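Local coordinates for protein DotI (Legionella pneumophila, PDB 3WZ4) that is a component of an inner-membrane complex essential for type IV secretion, this chain being the protein's periplasmic domain, at residues Q108-V120 with R127-A139. Residues are numbered along the deposited sequence; the frame is centred on the assembly and turned at random.
Sequences QQNNVVTMLITRV and RGIGISQFVVGPA
M115 runs alongside F134 from the neighbouring antiparallel strand, the two side chains pointing the same way. CB lies 3.8 Å from Q133 O. Anti to the carbonyl carbon (chi1 -65°), CG comes to 3.9 Å from F134 CD2. A nearly extended chi2 (164°) carries the SE of this selenomethionine to I131 CD1 at 3.9 Å and into an oblique Met-aromatic contact with the F134 ring; the last torsion turns CE away from both. One face of that ring takes a CH-pi contact from V113 CG1, 4.1 Å from the centroid; F48 meets the ring edge-to-face. I117 continues this apolar row, its CG1 against I131 CG1 and its CG2 against I129 CB.

The backbones pair from N111 with P138 to R119 with I129, V120 N to G128 O adding one bond beyond, and T114 N to V135 O (2.7 Å, 172°) is nearly straight. At L116 the ladder slips by one residue: its O accepts from S132 N at 2.8 Å, while its N donates to Q133 O. S132 OG has a weak bond with T118 OG1 (3.3 Å) but also bonds E43 and T41, and one water joins V112 O, V135 O and T114 OG1. Helix 7-21 covers the M115, I117 and I131 side chains. This is a beta hairpin with a classic bulge, at the edge of a curved antiparallel sheet packed against helices, consistent with an NTF2-like fold.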
loop_
_atom_site.group_PDB
_atom_site.type_symbol
_atom_site.label_atom_id
_atom_site.label_comp_id
_atom_site.label_asym_id
_atom_site.label_seq_id
_atom_site.Cartn_x
_atom_site.Cartn_y
_atom_site.Cartn_z
ATOM N N GLN A 108 -2.456 17.963 -3.765
ATOM C CA GLN A 108 -1.399 17.084 -3.272
ATOM C C GLN A 108 -1.452 16.872 -1.760
ATOM O O GLN A 108 -1.827 17.771 -1.008
ATOM C CB GLN A 108 -0.026 17.615 -3.687
ATOM C CG GLN A 108 0.228 17.540 -5.183
ATOM C CD GLN A 108 1.639 17.948 -5.557
ATOM O OE1 GLN A 108 2.185 18.905 -5.009
ATOM N NE2 GLN A 108 2.240 17.220 -6.493
ATOM N N GLN A 109 -1.081 15.669 -1.328
ATOM C CA GLN A 109 -1.044 15.327 0.090
ATOM C C GLN A 109 0.280 14.674 0.469
ATOM O O GLN A 109 0.746 13.758 -0.210
ATOM C CB GLN A 109 -2.174 14.358 0.441
ATOM C CG GLN A 109 -3.574 14.928 0.347
ATOM C CD GLN A 109 -4.631 13.910 0.743
ATOM O OE1 GLN A 109 -4.385 12.702 0.720
ATOM N NE2 GLN A 109 -5.809 14.393 1.116
ATOM N N ASN A 110 0.884 15.144 1.555
ATOM C CA ASN A 110 2.012 14.443 2.149
ATOM C C ASN A 110 1.498 13.429 3.156
ATOM O O ASN A 110 0.952 13.798 4.195
ATOM C CB ASN A 110 2.978 15.413 2.831
ATOM C CG ASN A 110 3.664 16.341 1.850
ATOM O OD1 ASN A 110 4.515 15.919 1.066
ATOM N ND2 ASN A 110 3.303 17.618 1.895
ATOM N N ASN A 111 1.660 12.150 2.840
ATOM C CA ASN A 111 1.204 11.089 3.727
ATOM C C ASN A 111 2.350 10.211 4.205
ATOM O O ASN A 111 3.407 10.151 3.577
ATOM C CB ASN A 111 0.143 10.225 3.037
ATOM C CG ASN A 111 -1.156 10.970 2.800
ATOM O OD1 ASN A 111 -1.617 11.724 3.656
ATOM N ND2 ASN A 111 -1.755 10.761 1.632
ATOM N N VAL A 112 2.132 9.537 5.326
ATOM C CA VAL A 112 3.055 8.516 5.790
ATOM C C VAL A 112 2.343 7.171 5.786
ATOM O O VAL A 112 1.287 7.018 6.398
ATOM C CB VAL A 112 3.567 8.811 7.206
ATOM C CG1 VAL A 112 4.684 7.847 7.572
ATOM C CG2 VAL A 112 4.054 10.242 7.292
ATOM N N VAL A 113 2.914 6.206 5.077
ATOM C CA VAL A 113 2.350 4.864 5.032
ATOM C C VAL A 113 3.089 3.959 6.011
ATOM O O VAL A 113 4.320 3.918 6.032
ATOM C CB VAL A 113 2.433 4.259 3.617
ATOM C CG1 VAL A 113 1.860 2.854 3.606
ATOM C CG2 VAL A 113 1.705 5.145 2.613
ATOM N N THR A 114 2.335 3.243 6.836
ATOM C CA THR A 114 2.934 2.285 7.751
ATOM C C THR A 114 2.350 0.905 7.487
ATOM O O THR A 114 1.133 0.718 7.508
ATOM C CB THR A 114 2.719 2.688 9.219
ATOM O OG1 THR A 114 3.039 4.075 9.382
ATOM C CG2 THR A 114 3.608 1.859 10.134
HETATM N N MSE A 115 3.227 -0.056 7.227
HETATM C CA MSE A 115 2.804 -1.398 6.855
HETATM C C MSE A 115 3.370 -2.452 7.799
HETATM O O MSE A 115 4.535 -2.390 8.196
HETATM C CB MSE A 115 3.245 -1.714 5.422
HETATM C CG MSE A 115 2.592 -0.855 4.347
HETATM SE SE MSE A 115 3.539 -0.944 2.632
HETATM C CE MSE A 115 5.005 0.282 3.032
ATOM N N LEU A 116 2.534 -3.415 8.163
ATOM C CA LEU A 116 3.019 -4.616 8.821
ATOM C C LEU A 116 3.142 -5.702 7.762
ATOM O O LEU A 116 2.157 -6.080 7.131
ATOM C CB LEU A 116 2.079 -5.055 9.948
ATOM C CG LEU A 116 2.454 -6.361 10.654
ATOM C CD1 LEU A 116 3.811 -6.240 11.332
ATOM C CD2 LEU A 116 1.385 -6.770 11.659
ATOM N N ILE A 117 4.359 -6.184 7.551
ATOM C CA ILE A 117 4.608 -7.197 6.536
ATOM C C ILE A 117 5.007 -8.514 7.190
ATOM O O ILE A 117 5.852 -8.538 8.086
ATOM C CB ILE A 117 5.707 -6.736 5.556
ATOM C CG1 ILE A 117 5.227 -5.514 4.771
ATOM C CG2 ILE A 117 6.106 -7.867 4.616
ATOM C CD1 ILE A 117 6.250 -4.971 3.802
ATOM N N THR A 118 4.388 -9.606 6.753
ATOM C CA THR A 118 4.662 -10.911 7.340
ATOM C C THR A 118 4.976 -11.973 6.292
ATOM O O THR A 118 4.451 -11.944 5.180
ATOM C CB THR A 118 3.481 -11.400 8.198
ATOM O OG1 THR A 118 2.346 -11.637 7.358
ATOM C CG2 THR A 118 3.119 -10.358 9.245
ATOM N N ARG A 119 5.842 -12.910 6.660
ATOM C CA ARG A 119 6.134 -14.052 5.809
ATOM C C ARG A 119 4.908 -14.947 5.711
ATOM O O ARG A 119 4.269 -15.248 6.717
ATOM C CB ARG A 119 7.304 -14.852 6.375
ATOM C CG ARG A 119 8.595 -14.071 6.479
ATOM C CD ARG A 119 9.666 -14.685 5.598
ATOM N NE ARG A 119 9.740 -16.133 5.770
ATOM C CZ ARG A 119 10.581 -16.919 5.107
ATOM N NH1 ARG A 119 11.426 -16.397 4.226
ATOM N NH2 ARG A 119 10.578 -18.228 5.326
ATOM N N VAL A 120 4.580 -15.363 4.494
ATOM C CA VAL A 120 3.484 -16.293 4.271
ATOM C C VAL A 120 3.953 -17.417 3.356
ATOM O O VAL A 120 5.099 -17.420 2.904
ATOM C CB VAL A 120 2.254 -15.598 3.649
ATOM C CG1 VAL A 120 1.641 -14.617 4.639
ATOM C CG2 VAL A 120 2.635 -14.894 2.350
ATOM N N ARG A 127 5.669 -14.384 -3.719
ATOM C CA ARG A 127 6.657 -13.481 -3.140
ATOM C C ARG A 127 7.124 -13.967 -1.768
ATOM O O ARG A 127 8.248 -13.687 -1.350
ATOM C CB ARG A 127 6.100 -12.062 -3.043
ATOM C CG ARG A 127 7.143 -11.014 -2.699
ATOM C CD ARG A 127 8.344 -11.099 -3.634
ATOM N NE ARG A 127 9.336 -10.068 -3.339
ATOM C CZ ARG A 127 10.236 -10.149 -2.364
ATOM N NH1 ARG A 127 10.277 -11.218 -1.579
ATOM N NH2 ARG A 127 11.096 -9.157 -2.171
ATOM N N GLY A 128 6.255 -14.698 -1.074
ATOM C CA GLY A 128 6.590 -15.253 0.226
ATOM C C GLY A 128 6.272 -14.310 1.368
ATOM O O GLY A 128 6.378 -14.677 2.539
ATOM N N ILE A 129 5.890 -13.086 1.028
ATOM C CA ILE A 129 5.507 -12.097 2.027
ATOM C C ILE A 129 4.241 -11.376 1.586
ATOM O O ILE A 129 3.931 -11.323 0.396
ATOM C CB ILE A 129 6.619 -11.051 2.260
ATOM C CG1 ILE A 129 7.046 -10.424 0.929
ATOM C CG2 ILE A 129 7.812 -11.675 2.976
ATOM C CD1 ILE A 129 8.015 -9.276 1.081
ATOM N N GLY A 130 3.517 -10.825 2.557
ATOM C CA GLY A 130 2.313 -10.063 2.287
ATOM C C GLY A 130 2.039 -9.032 3.364
ATOM O O GLY A 130 2.526 -9.148 4.489
ATOM N N ILE A 131 1.254 -8.016 3.019
ATOM C CA ILE A 131 0.894 -6.967 3.964
ATOM C C ILE A 131 -0.293 -7.389 4.822
ATOM O O ILE A 131 -1.341 -7.768 4.297
ATOM C CB ILE A 131 0.552 -5.661 3.231
ATOM C CG1 ILE A 131 1.786 -5.133 2.491
ATOM C CG2 ILE A 131 0.011 -4.622 4.205
ATOM C CD1 ILE A 131 1.481 -4.017 1.513
ATOM N N SER A 132 -0.120 -7.330 6.141
ATOM C CA SER A 132 -1.191 -7.664 7.080
ATOM C C SER A 132 -1.919 -6.416 7.575
ATOM O O SER A 132 -3.084 -6.477 7.962
ATOM C CB SER A 132 -0.643 -8.456 8.270
ATOM O OG SER A 132 -0.370 -9.797 7.900
ATOM N N GLN A 133 -1.225 -5.284 7.566
ATOM C CA GLN A 133 -1.842 -4.026 7.958
ATOM C C GLN A 133 -1.303 -2.881 7.121
ATOM O O GLN A 133 -0.097 -2.764 6.910
ATOM C CB GLN A 133 -1.629 -3.738 9.446
ATOM C CG GLN A 133 -2.401 -2.520 9.935
ATOM C CD GLN A 133 -2.204 -2.248 11.413
ATOM O OE1 GLN A 133 -1.077 -2.194 11.901
ATOM N NE2 GLN A 133 -3.307 -2.070 12.133
ATOM N N PHE A 134 -2.215 -2.041 6.646
ATOM C CA PHE A 134 -1.876 -0.911 5.802
ATOM C C PHE A 134 -2.468 0.347 6.431
ATOM O O PHE A 134 -3.683 0.532 6.439
ATOM C CB PHE A 134 -2.452 -1.128 4.403
ATOM C CG PHE A 134 -1.871 -0.223 3.354
ATOM C CD1 PHE A 134 -2.379 1.053 3.160
ATOM C CD2 PHE A 134 -0.828 -0.653 2.548
ATOM C CE1 PHE A 134 -1.853 1.883 2.188
ATOM C CE2 PHE A 134 -0.299 0.175 1.574
ATOM C CZ PHE A 134 -0.811 1.441 1.393
ATOM N N VAL A 135 -1.610 1.201 6.973
ATOM C CA VAL A 135 -2.079 2.402 7.653
ATOM C C VAL A 135 -1.551 3.673 6.999
ATOM O O VAL A 135 -0.352 3.807 6.750
ATOM C CB VAL A 135 -1.707 2.390 9.142
ATOM C CG1 VAL A 135 -2.093 3.706 9.796
ATOM C CG2 VAL A 135 -2.383 1.217 9.846
ATOM N N VAL A 136 -2.459 4.602 6.717
ATOM C CA VAL A 136 -2.095 5.874 6.110
ATOM C C VAL A 136 -2.369 7.019 7.077
ATOM O O VAL A 136 -3.386 7.026 7.771
ATOM C CB VAL A 136 -2.879 6.122 4.804
ATOM C CG1 VAL A 136 -2.515 7.480 4.215
ATOM C CG2 VAL A 136 -2.609 5.007 3.800
ATOM N N GLY A 137 -1.455 7.981 7.124
ATOM C CA GLY A 137 -1.620 9.152 7.964
ATOM C C GLY A 137 -0.897 10.340 7.365
ATOM O O GLY A 137 -0.145 10.186 6.403
ATOM N N PRO A 138 -1.127 11.536 7.924
ATOM C CA PRO A 138 -0.466 12.751 7.442
ATOM C C PRO A 138 0.942 12.906 8.001
ATOM O O PRO A 138 1.348 12.121 8.866
ATOM C CB PRO A 138 -1.358 13.860 7.998
ATOM C CG PRO A 138 -1.869 13.289 9.276
ATOM C CD PRO A 138 -2.109 11.830 8.984
ATOM N N ALA A 139 1.666 13.906 7.501
ATOM C CA ALA A 139 2.994 14.251 8.001
ATOM C C ALA A 139 3.733 13.054 8.586
ATOM O O ALA A 139 4.734 13.204 9.278
ATOM C CB ALA A 139 2.904 15.378 9.025
HETATM O O HOH W 1 0.329 16.184 6.152
HETATM O O HOH W 2 1.199 5.627 8.760
HETATM O O HOH W 3 0.866 -0.720 10.181
#